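Local coordinates for protein pentalenene synthase (Streptomyces chartreusis NRRL 3882, PDB 6Q4S) that probably converts farnesyl diphosphate into the bicyclic sesquiterpene alcohol 7-epi-alpha-eudesmol with the help of magnesium ions, at residues P14-L19 with A55-A61; R23-L27 with Y45-P51; L101-P105 with W123-W127. One frame throughout, in Å; residues are numbered along the deposited sequence.

Contact 1 (P14-L19 with A55-A61)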
loop_
_atom_site.group_PDB
_atom_site.type_symbol
_atom_site.label_atom_id
_atom_site.label_comp_id
_atom_site.label_asym_id
_atom_site.label_seq_id
_atom_site.Cartn_x
_atom_site.Cartn_y
_atom_site.Cartn_z
ATOM N N PRO A 14 2.750 2.068 -30.591
ATOM C CA PRO A 14 2.125 3.353 -30.946
ATOM C C PRO A 14 2.508 4.554 -30.073
ATOM O O PRO A 14 2.980 4.411 -28.950
ATOM C CB PRO A 14 0.614 3.056 -30.883
ATOM C CG PRO A 14 0.455 1.747 -30.179
ATOM C CD PRO A 14 1.760 1.008 -30.274
ATOM N N VAL A 15 2.353 5.729 -30.633
ATOM C CA VAL A 15 2.582 6.959 -29.963
ATOM C C VAL A 15 1.289 7.756 -29.907
ATOM O O VAL A 15 0.607 7.864 -30.911
ATOM C CB VAL A 15 3.642 7.742 -30.706
ATOM C CG1 VAL A 15 3.909 9.052 -30.007
ATOM C CG2 VAL A 15 4.934 6.923 -30.747
ATOM N N SER A 16 0.944 8.337 -28.762
ATOM C CA SER A 16 -0.312 9.078 -28.693
ATOM C C SER A 16 -0.386 10.253 -29.694
ATOM O O SER A 16 0.533 11.113 -29.800
ATOM C CB SER A 16 -0.574 9.594 -27.297
ATOM O OG SER A 16 -1.702 10.445 -27.219
ATOM N N GLU A 17 -1.536 10.340 -30.354
ATOM C CA GLU A 17 -1.877 11.541 -31.174
ATOM C C GLU A 17 -2.112 12.813 -30.364
ATOM O O GLU A 17 -2.112 13.957 -30.910
ATOM C CB GLU A 17 -3.098 11.221 -32.049
ATOM C CG GLU A 17 -4.415 11.135 -31.290
ATOM C CD GLU A 17 -5.563 10.624 -32.145
ATOM O OE1 GLU A 17 -5.619 10.987 -33.354
ATOM O OE2 GLU A 17 -6.416 9.877 -31.615
ATOM N N HIS A 18 -2.228 12.688 -29.029
ATOM C CA HIS A 18 -2.525 13.870 -28.204
ATOM C C HIS A 18 -1.365 14.615 -27.650
ATOM O O HIS A 18 -1.510 15.527 -26.801
ATOM C CB HIS A 18 -3.441 13.413 -27.063
ATOM C CG HIS A 18 -4.606 12.646 -27.551
ATOM N ND1 HIS A 18 -5.420 13.131 -28.556
ATOM C CD2 HIS A 18 -5.110 11.446 -27.187
ATOM C CE1 HIS A 18 -6.381 12.251 -28.780
ATOM N NE2 HIS A 18 -6.206 11.211 -27.978
ATOM N N LEU A 19 -0.178 14.320 -28.147
ATOM C CA LEU A 19 1.003 14.953 -27.570
ATOM C C LEU A 19 0.924 16.445 -27.511
ATOM O O LEU A 19 1.126 17.055 -26.436
ATOM C CB LEU A 19 2.258 14.477 -28.332
ATOM C CG LEU A 19 3.558 15.181 -28.023
ATOM C CD1 LEU A 19 3.931 15.069 -26.540
ATOM C CD2 LEU A 19 4.623 14.573 -28.955
ATOM N N ALA A 55 3.486 10.405 -23.939
ATOM C CA ALA A 55 2.833 10.045 -25.217
ATOM C C ALA A 55 3.277 8.690 -25.756
ATOM O O ALA A 55 2.491 7.976 -26.401
ATOM C CB ALA A 55 3.099 11.160 -26.252
ATOM N N ARG A 56 4.527 8.302 -25.489
ATOM C CA ARG A 56 5.075 6.953 -25.940
ATOM C C ARG A 56 4.800 5.821 -25.000
ATOM O O ARG A 56 4.674 4.675 -25.399
ATOM C CB ARG A 56 6.575 7.106 -26.114
ATOM C CG ARG A 56 7.027 8.080 -27.181
ATOM C CD ARG A 56 8.561 8.068 -27.250
ATOM N NE ARG A 56 9.063 8.949 -28.297
ATOM C CZ ARG A 56 9.066 8.592 -29.588
ATOM N NH1 ARG A 56 8.627 7.399 -29.975
ATOM N NH2 ARG A 56 9.530 9.425 -30.487
ATOM N N THR A 57 4.689 6.133 -23.694
ATOM C CA THR A 57 4.376 5.100 -22.715
ATOM C C THR A 57 2.894 4.817 -22.408
ATOM O O THR A 57 2.540 3.684 -21.975
ATOM C CB THR A 57 5.118 5.337 -21.375
ATOM O OG1 THR A 57 4.810 6.613 -20.824
ATOM C CG2 THR A 57 6.597 5.299 -21.636
ATOM N N TYR A 58 2.040 5.801 -22.644
ATOM C CA TYR A 58 0.587 5.630 -22.458
ATOM C C TYR A 58 -0.131 5.974 -23.791
ATOM O O TYR A 58 -0.882 6.929 -23.863
ATOM C CB TYR A 58 0.088 6.538 -21.331
ATOM C CG TYR A 58 0.736 6.167 -19.997
ATOM C CD1 TYR A 58 0.550 4.903 -19.467
ATOM C CD2 TYR A 58 1.555 7.050 -19.339
ATOM C CE1 TYR A 58 1.190 4.514 -18.305
ATOM C CE2 TYR A 58 2.197 6.661 -18.168
ATOM C CZ TYR A 58 2.030 5.404 -17.681
ATOM O OH TYR A 58 2.610 4.975 -16.492
ATOM N N PRO A 59 0.162 5.229 -24.851
ATOM C CA PRO A 59 -0.287 5.742 -26.180
ATOM C C PRO A 59 -1.787 5.693 -26.446
ATOM O O PRO A 59 -2.236 6.359 -27.387
ATOM C CB PRO A 59 0.453 4.828 -27.158
ATOM C CG PRO A 59 0.571 3.556 -26.390
ATOM C CD PRO A 59 0.947 4.006 -24.998
ATOM N N HIS A 60 -2.539 4.936 -25.643
ATOM C CA HIS A 60 -3.988 4.781 -25.806
ATOM C C HIS A 60 -4.827 5.732 -24.979
ATOM O O HIS A 60 -6.009 5.557 -24.966
ATOM C CB HIS A 60 -4.422 3.364 -25.525
ATOM C CG HIS A 60 -3.800 2.359 -26.423
ATOM N ND1 HIS A 60 -4.095 2.275 -27.766
ATOM C CD2 HIS A 60 -2.914 1.364 -26.163
ATOM C CE1 HIS A 60 -3.391 1.290 -28.299
ATOM N NE2 HIS A 60 -2.690 0.705 -27.340
ATOM N N ALA A 61 -4.226 6.723 -24.319
ATOM C CA ALA A 61 -4.956 7.544 -23.394
ATOM C C ALA A 61 -5.887 8.430 -24.188
ATOM O O ALA A 61 -5.494 8.938 -25.263
ATOM C CB ALA A 61 -4.003 8.399 -22.595
HETATM O O HOH W 1 -3.600 8.590 -27.083
#
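Ala55 and Ser16 hold the middle of this contact, with Pro14 packed beside them. Ser16 N donates to Ala55 O at 2.8 Å, and the bond is nearly straight, 173° at the hydrogen. The donor sits above the carbonyl plane of Ala55. The methyl of Ala55 turns toward the other segment and meets Leu19, whose CB lies 4.0 Å from Ala55 CB. Leu19 CD1 touches the same methyl.

Pro14 lies against Pro59. Its carbonyl comes closer than its ring: Pro14 O is within 3.1 Å of Pro59 CB, while the two CB atoms are 4.1 Å apart. Val15 turns its CB the other way. It still runs alongside Arg56, with CG2 near the guanidinium at NH1.

The hydroxyl of Ser16 stands anti to its own backbone N (chi1 173°), and this places OG where two partners can use it. It accepts from His18 N at 2.9 Å, which makes an ST turn just before helix 19-32. It also donates to a water, 2.7 Å from Ser16 OG. The water in turn donates to Pro59 O and Ala61 O, so one molecule ties the serine to the turn that follows helix 50-57. His18 reaches the same turn, with Ala61 O at the edge of its ring, 3.2 Å from His18 CD2.

A backbone bond and a water bridge thus fasten the loop before helix 19-32 to the end of helix 50-57 and the turn after it. Met66 of helix 63-79 touches both Ser16 and Ala61. Helix 288-313 packs on Arg56 and Pro59, and helix 183-194 meets His60 and Ala61.

Contact 2 (R23-L27 with Y45-P51)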
loop_
_atom_site.group_PDB
_atom_site.type_symbol
_atom_site.label_atom_id
_atom_site.label_comp_id
_atom_site.label_asym_id
_atom_site.label_seq_id
_atom_site.Cartn_x
_atom_site.Cartn_y
_atom_site.Cartn_z
ATOM N N ARG A 23 0.394 18.452 -24.025
ATOM C CA ARG A 23 1.583 19.253 -23.663
ATOM C C ARG A 23 1.198 20.662 -23.312
ATOM O O ARG A 23 1.646 21.216 -22.329
ATOM C CB ARG A 23 2.644 19.290 -24.813
ATOM C CG ARG A 23 3.990 19.864 -24.444
ATOM C CD ARG A 23 4.738 20.532 -25.598
ATOM N NE ARG A 23 4.970 19.593 -26.673
ATOM C CZ ARG A 23 5.948 18.689 -26.663
ATOM N NH1 ARG A 23 6.747 18.562 -25.611
ATOM N NH2 ARG A 23 6.101 17.875 -27.685
ATOM N N ALA A 24 0.398 21.289 -24.164
ATOM C CA ALA A 24 0.034 22.667 -23.940
ATOM C C ALA A 24 -0.723 22.871 -22.617
ATOM O O ALA A 24 -0.410 23.759 -21.870
ATOM C CB ALA A 24 -0.811 23.196 -25.135
ATOM N N ARG A 25 -1.691 22.041 -22.338
ATOM C CA ARG A 25 -2.396 22.123 -21.038
ATOM C C ARG A 25 -1.479 21.812 -19.839
ATOM O O ARG A 25 -1.586 22.420 -18.746
ATOM C CB ARG A 25 -3.570 21.161 -21.060
ATOM C CG ARG A 25 -4.652 21.597 -22.035
ATOM C CD ARG A 25 -5.813 20.641 -22.031
ATOM N NE ARG A 25 -7.092 21.334 -22.160
ATOM C CZ ARG A 25 -7.566 21.890 -23.285
ATOM N NH1 ARG A 25 -6.869 21.855 -24.429
ATOM N NH2 ARG A 25 -8.759 22.500 -23.267
ATOM N N HIS A 26 -0.623 20.819 -20.052
ATOM C CA HIS A 26 0.322 20.320 -19.012
ATOM C C HIS A 26 1.278 21.413 -18.653
ATOM O O HIS A 26 1.523 21.683 -17.475
ATOM C CB HIS A 26 1.108 19.047 -19.467
ATOM C CG HIS A 26 2.272 18.760 -18.593
ATOM N ND1 HIS A 26 2.104 18.426 -17.269
ATOM C CD2 HIS A 26 3.606 18.875 -18.797
ATOM C CE1 HIS A 26 3.286 18.328 -16.698
ATOM N NE2 HIS A 26 4.213 18.582 -17.605
ATOM N N LEU A 27 1.836 22.107 -19.654
ATOM C CA LEU A 27 2.737 23.216 -19.350
ATOM C C LEU A 27 2.147 24.390 -18.584
ATOM O O LEU A 27 2.866 25.028 -17.784
ATOM C CB LEU A 27 3.472 23.756 -20.586
ATOM C CG LEU A 27 4.372 22.742 -21.275
ATOM C CD1 LEU A 27 4.803 23.325 -22.639
ATOM C CD2 LEU A 27 5.541 22.402 -20.374
ATOM N N TYR A 45 12.852 22.540 -17.022
ATOM C CA TYR A 45 11.805 21.509 -17.040
ATOM C C TYR A 45 11.409 21.128 -18.477
ATOM O O TYR A 45 11.385 19.955 -18.862
ATOM C CB TYR A 45 10.559 21.905 -16.178
ATOM C CG TYR A 45 9.466 20.897 -16.385
ATOM C CD1 TYR A 45 9.602 19.624 -15.861
ATOM C CD2 TYR A 45 8.371 21.148 -17.237
ATOM C CE1 TYR A 45 8.680 18.641 -16.124
ATOM C CE2 TYR A 45 7.441 20.177 -17.491
ATOM C CZ TYR A 45 7.586 18.911 -16.926
ATOM O OH TYR A 45 6.697 17.907 -17.210
ATOM N N LYS A 46 11.119 22.130 -19.310
ATOM C CA LYS A 46 10.736 21.841 -20.702
ATOM C C LYS A 46 11.734 21.049 -21.492
ATOM O O LYS A 46 11.334 20.285 -22.375
ATOM C CB LYS A 46 10.469 23.116 -21.497
ATOM C CG LYS A 46 9.017 23.500 -21.611
ATOM C CD LYS A 46 8.884 24.755 -22.485
ATOM C CE LYS A 46 8.641 24.378 -23.936
ATOM N NZ LYS A 46 8.592 25.629 -24.735
ATOM N N SER A 47 13.021 21.262 -21.232
ATOM C CA SER A 47 14.061 20.546 -21.980
ATOM C C SER A 47 14.046 19.053 -21.765
ATOM O O SER A 47 14.467 18.310 -22.646
ATOM C CB SER A 47 15.471 21.047 -21.620
ATOM O OG SER A 47 15.861 20.563 -20.346
ATOM N N TRP A 48 13.552 18.587 -20.628
ATOM C CA TRP A 48 13.487 17.140 -20.373
ATOM C C TRP A 48 12.497 16.430 -21.294
ATOM O O TRP A 48 12.498 15.189 -21.366
ATOM C CB TRP A 48 13.120 16.846 -18.919
ATOM C CG TRP A 48 13.932 17.559 -17.862
ATOM C CD1 TRP A 48 15.189 18.132 -18.014
ATOM C CD2 TRP A 48 13.548 17.769 -16.480
ATOM N NE1 TRP A 48 15.592 18.686 -16.814
ATOM C CE2 TRP A 48 14.611 18.486 -15.857
ATOM C CE3 TRP A 48 12.412 17.398 -15.695
ATOM C CZ2 TRP A 48 14.569 18.860 -14.476
ATOM C CZ3 TRP A 48 12.355 17.777 -14.346
ATOM C CH2 TRP A 48 13.443 18.507 -13.744
ATOM N N ASP A 49 11.623 17.203 -21.963
ATOM C CA ASP A 49 10.522 16.669 -22.810
ATOM C C ASP A 49 9.754 15.474 -22.225
ATOM O O ASP A 49 9.519 14.453 -22.883
ATOM C CB ASP A 49 10.983 16.417 -24.268
ATOM C CG ASP A 49 9.774 16.462 -25.276
ATOM O OD1 ASP A 49 8.612 16.875 -24.850
ATOM O OD2 ASP A 49 9.981 16.088 -26.472
ATOM N N LEU A 50 9.328 15.610 -20.962
ATOM C CA LEU A 50 8.458 14.588 -20.350
ATOM C C LEU A 50 7.141 14.325 -21.082
ATOM O O LEU A 50 6.720 13.211 -21.178
ATOM C CB LEU A 50 8.132 14.947 -18.917
ATOM C CG LEU A 50 9.327 14.975 -17.994
ATOM C CD1 LEU A 50 8.771 14.948 -16.569
ATOM C CD2 LEU A 50 10.279 13.813 -18.196
ATOM N N PRO A 51 6.514 15.358 -21.671
ATOM C CA PRO A 51 5.304 15.070 -22.475
ATOM C C PRO A 51 5.520 13.980 -23.524
ATOM O O PRO A 51 4.724 13.092 -23.686
ATOM C CB PRO A 51 4.997 16.422 -23.096
ATOM C CG PRO A 51 5.431 17.341 -22.024
ATOM C CD PRO A 51 6.725 16.798 -21.521
#
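Arg23 places CG anti to its backbone N (chi1 -169°) and then bends at chi3 (-59°), which carries its guanidinium across to Asp49. His26 CG is likewise anti to the backbone N. This points its ring at Tyr45, and the two side chains come from opposite directions.

Arg23 NH1 forms a salt bridge with Asp49 OD1 at 2.6 Å. The oxygen lies nearly in the guanidinium plane and is met on its syn side, though the nitrogen is tilted out of the carboxylate plane. Glu20 forms a second salt bridge, to Arg23 NE, so the guanidinium is held by two carboxylates, which should limit its rotation. The aliphatic part of Arg23 crosses Pro51, with CG 3.8 Å from Pro51 CB.

These residues join helix 19-32 to the junction of two short helices, 39-47 and 50-57, in the all-helical terpene synthase fold. Asp49 lies in the short link between them, with positive phi, and is the N-cap of helix 50-57.

His26 NE2 and Tyr45 OH share a hydrogen bond of 2.6 Å. The rings meet rim to rim, with planes at 60°. The second ring nitrogen, His26 ND1, bonds Asn71 OD1 of helix 63-79, so both ring nitrogens are engaged. Leu27 CD2 packs on the edge of the Tyr45 ring. The same methyl lies 3.8 Å from Lys46 CG, where the leucine crosses the lysine chain at about a right angle.

Contact 3 (L101-P105 with W123-W127)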
loop_
_atom_site.group_PDB
_atom_site.type_symbol
_atom_site.label_atom_id
_atom_site.label_comp_id
_atom_site.label_asym_id
_atom_site.label_seq_id
_atom_site.Cartn_x
_atom_site.Cartn_y
_atom_site.Cartn_z
ATOM N N LEU A 101 3.224 11.843 -0.010
ATOM C CA LEU A 101 2.872 11.264 -1.312
ATOM C C LEU A 101 2.492 9.778 -1.217
ATOM O O LEU A 101 1.598 9.273 -1.927
ATOM C CB LEU A 101 4.007 11.497 -2.284
ATOM C CG LEU A 101 4.533 12.934 -2.520
ATOM C CD1 LEU A 101 5.714 12.863 -3.499
ATOM C CD2 LEU A 101 3.413 13.772 -3.059
ATOM N N ILE A 102 3.104 9.073 -0.276
ATOM C CA ILE A 102 2.789 7.681 -0.075
ATOM C C ILE A 102 1.374 7.531 0.519
ATOM O O ILE A 102 0.627 6.638 0.122
ATOM C CB ILE A 102 3.835 6.960 0.845
ATOM C CG1 ILE A 102 5.142 6.849 0.082
ATOM C CG2 ILE A 102 3.353 5.556 1.256
ATOM C CD1 ILE A 102 6.344 6.415 0.910
ATOM N N VAL A 103 0.983 8.365 1.463
ATOM C CA VAL A 103 -0.320 8.117 2.108
ATOM C C VAL A 103 -1.491 8.647 1.308
ATOM O O VAL A 103 -2.592 8.279 1.560
ATOM C CB VAL A 103 -0.366 8.645 3.536
ATOM C CG1 VAL A 103 0.720 8.009 4.375
ATOM C CG2 VAL A 103 -0.194 10.123 3.640
ATOM N N THR A 104 -1.258 9.491 0.303
ATOM C CA THR A 104 -2.363 10.134 -0.447
ATOM C C THR A 104 -3.223 9.075 -1.101
ATOM O O THR A 104 -4.451 9.143 -1.012
ATOM C CB THR A 104 -1.794 11.211 -1.406
ATOM O OG1 THR A 104 -1.392 12.341 -0.629
ATOM C CG2 THR A 104 -2.762 11.640 -2.468
ATOM N N PRO A 105 -2.617 8.023 -1.690
ATOM C CA PRO A 105 -3.500 6.982 -2.213
ATOM C C PRO A 105 -4.063 6.070 -1.167
ATOM O O PRO A 105 -4.864 5.223 -1.502
ATOM C CB PRO A 105 -2.605 6.166 -3.131
ATOM C CG PRO A 105 -1.453 7.075 -3.450
ATOM C CD PRO A 105 -1.256 7.893 -2.219
ATOM N N TRP A 123 -0.223 16.365 -6.190
ATOM C CA TRP A 123 -0.520 14.938 -6.143
ATOM C C TRP A 123 -1.885 14.629 -5.587
ATOM O O TRP A 123 -2.562 13.758 -6.114
ATOM C CB TRP A 123 0.601 14.184 -5.400
ATOM C CG TRP A 123 0.441 12.709 -5.261
ATOM C CD1 TRP A 123 0.558 12.025 -4.079
ATOM C CD2 TRP A 123 0.151 11.706 -6.272
ATOM N NE1 TRP A 123 0.405 10.681 -4.298
ATOM C CE2 TRP A 123 0.140 10.456 -5.622
ATOM C CE3 TRP A 123 -0.081 11.738 -7.642
ATOM C CZ2 TRP A 123 -0.127 9.237 -6.291
ATOM C CZ3 TRP A 123 -0.342 10.527 -8.313
ATOM C CH2 TRP A 123 -0.386 9.294 -7.627
ATOM N N ALA A 124 -2.340 15.300 -4.540
ATOM C CA ALA A 124 -3.708 15.010 -4.108
ATOM C C ALA A 124 -4.718 15.182 -5.247
ATOM O O ALA A 124 -5.706 14.397 -5.363
ATOM C CB ALA A 124 -4.108 15.833 -2.915
ATOM N N GLU A 125 -4.472 16.174 -6.109
ATOM C CA GLU A 125 -5.341 16.403 -7.278
ATOM C C GLU A 125 -5.248 15.289 -8.284
ATOM O O GLU A 125 -6.264 14.750 -8.631
ATOM C CB GLU A 125 -5.046 17.757 -7.975
ATOM C CG GLU A 125 -5.959 17.977 -9.198
ATOM C CD GLU A 125 -5.499 19.119 -10.104
ATOM O OE1 GLU A 125 -5.646 20.267 -9.635
ATOM O OE2 GLU A 125 -4.993 18.842 -11.236
ATOM N N VAL A 126 -4.020 14.918 -8.665
ATOM C CA VAL A 126 -3.776 13.936 -9.694
ATOM C C VAL A 126 -4.316 12.603 -9.325
ATOM O O VAL A 126 -4.872 11.914 -10.186
ATOM C CB VAL A 126 -2.291 13.898 -10.133
ATOM C CG1 VAL A 126 -1.885 12.671 -10.934
ATOM C CG2 VAL A 126 -1.939 15.177 -10.863
ATOM N N TRP A 127 -4.159 12.217 -8.062
ATOM C CA TRP A 127 -4.602 10.893 -7.611
ATOM C C TRP A 127 -6.117 10.734 -7.715
ATOM O O TRP A 127 -6.586 9.723 -8.125
ATOM C CB TRP A 127 -4.146 10.587 -6.165
ATOM C CG TRP A 127 -4.792 9.357 -5.617
ATOM C CD1 TRP A 127 -5.736 9.300 -4.646
ATOM C CD2 TRP A 127 -4.613 8.021 -6.073
ATOM N NE1 TRP A 127 -6.149 8.012 -4.442
ATOM C CE2 TRP A 127 -5.465 7.198 -5.305
ATOM C CE3 TRP A 127 -3.833 7.436 -7.062
ATOM C CZ2 TRP A 127 -5.531 5.832 -5.472
ATOM C CZ3 TRP A 127 -3.932 6.081 -7.241
ATOM C CH2 TRP A 127 -4.737 5.288 -6.417
#
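Pro105 packs on two tryptophans at the apolar centre of this contact. Its CB sits over the face of the Trp127 six-membered ring, 3.8 Å from the ring centroid and 14° off the normal. This is a CH-pi contact. Pro105 CA lies over the same face of the indole. The next ring carbon, Pro105 CG, is 3.8 Å from Trp123 CZ2.

Thr104 fills the next position. With OG1 beside the backbone N (chi1 -74°), the methyl CG2 is swung over to both tryptophans. It is 3.7 Å from Trp123 CD1 and 4.1 Å from Trp127 CB. It also packs 3.9 Å from Ala124 CA. The threonine hydroxyl turns back to the preceding helix and bonds Glu100 O. Leu101 follows on the Trp123 side, where its CD2 comes within 3.5 Å of Trp123 CD1.

The polar edge is a single bond across the contact. Trp123 NE1 donates to Leu101 O at 3.0 Å, with 145° at the hydrogen. The donor lies in the carbonyl plane, on a lone pair, but the oxygen is tilted from the indole plane. Trp146 NE1 of helix 136-161 bonds the same carbonyl, so two indoles use one acceptor near the end of helix 90-103.

Trp72 and Trp146 both meet the Trp123 ring, and Phe142 meets Trp127. The arrangement is an aromatic-rich packing of the end of helix 90-103 and the 3-10 turn after it on helix 118-131, within the alpha-helical class I terpene synthase fold.

Contacts 1 and 2 both use helix 50-57 and have centres about 14 Å apart. They touch where Leu19 CD1 packs 3.6 Å from Pro51 O. Along the chain, contact 2 falls within the span that contact 1 brackets. Contact 3 comes later in sequence and stands apart. Its centre is about 23 Å from that of contact 1 and about 21 Å from that of contact 2, and its nearest atoms are about 8 Å from contact 2. None of the three includes a predicted metal or substrate ligand. Measured between side chains, Tyr45 of contact 2 is about 9 Å from Asp80, and Leu101 of contact 3 about 11 Å from it. Asp80 probably binds magnesium.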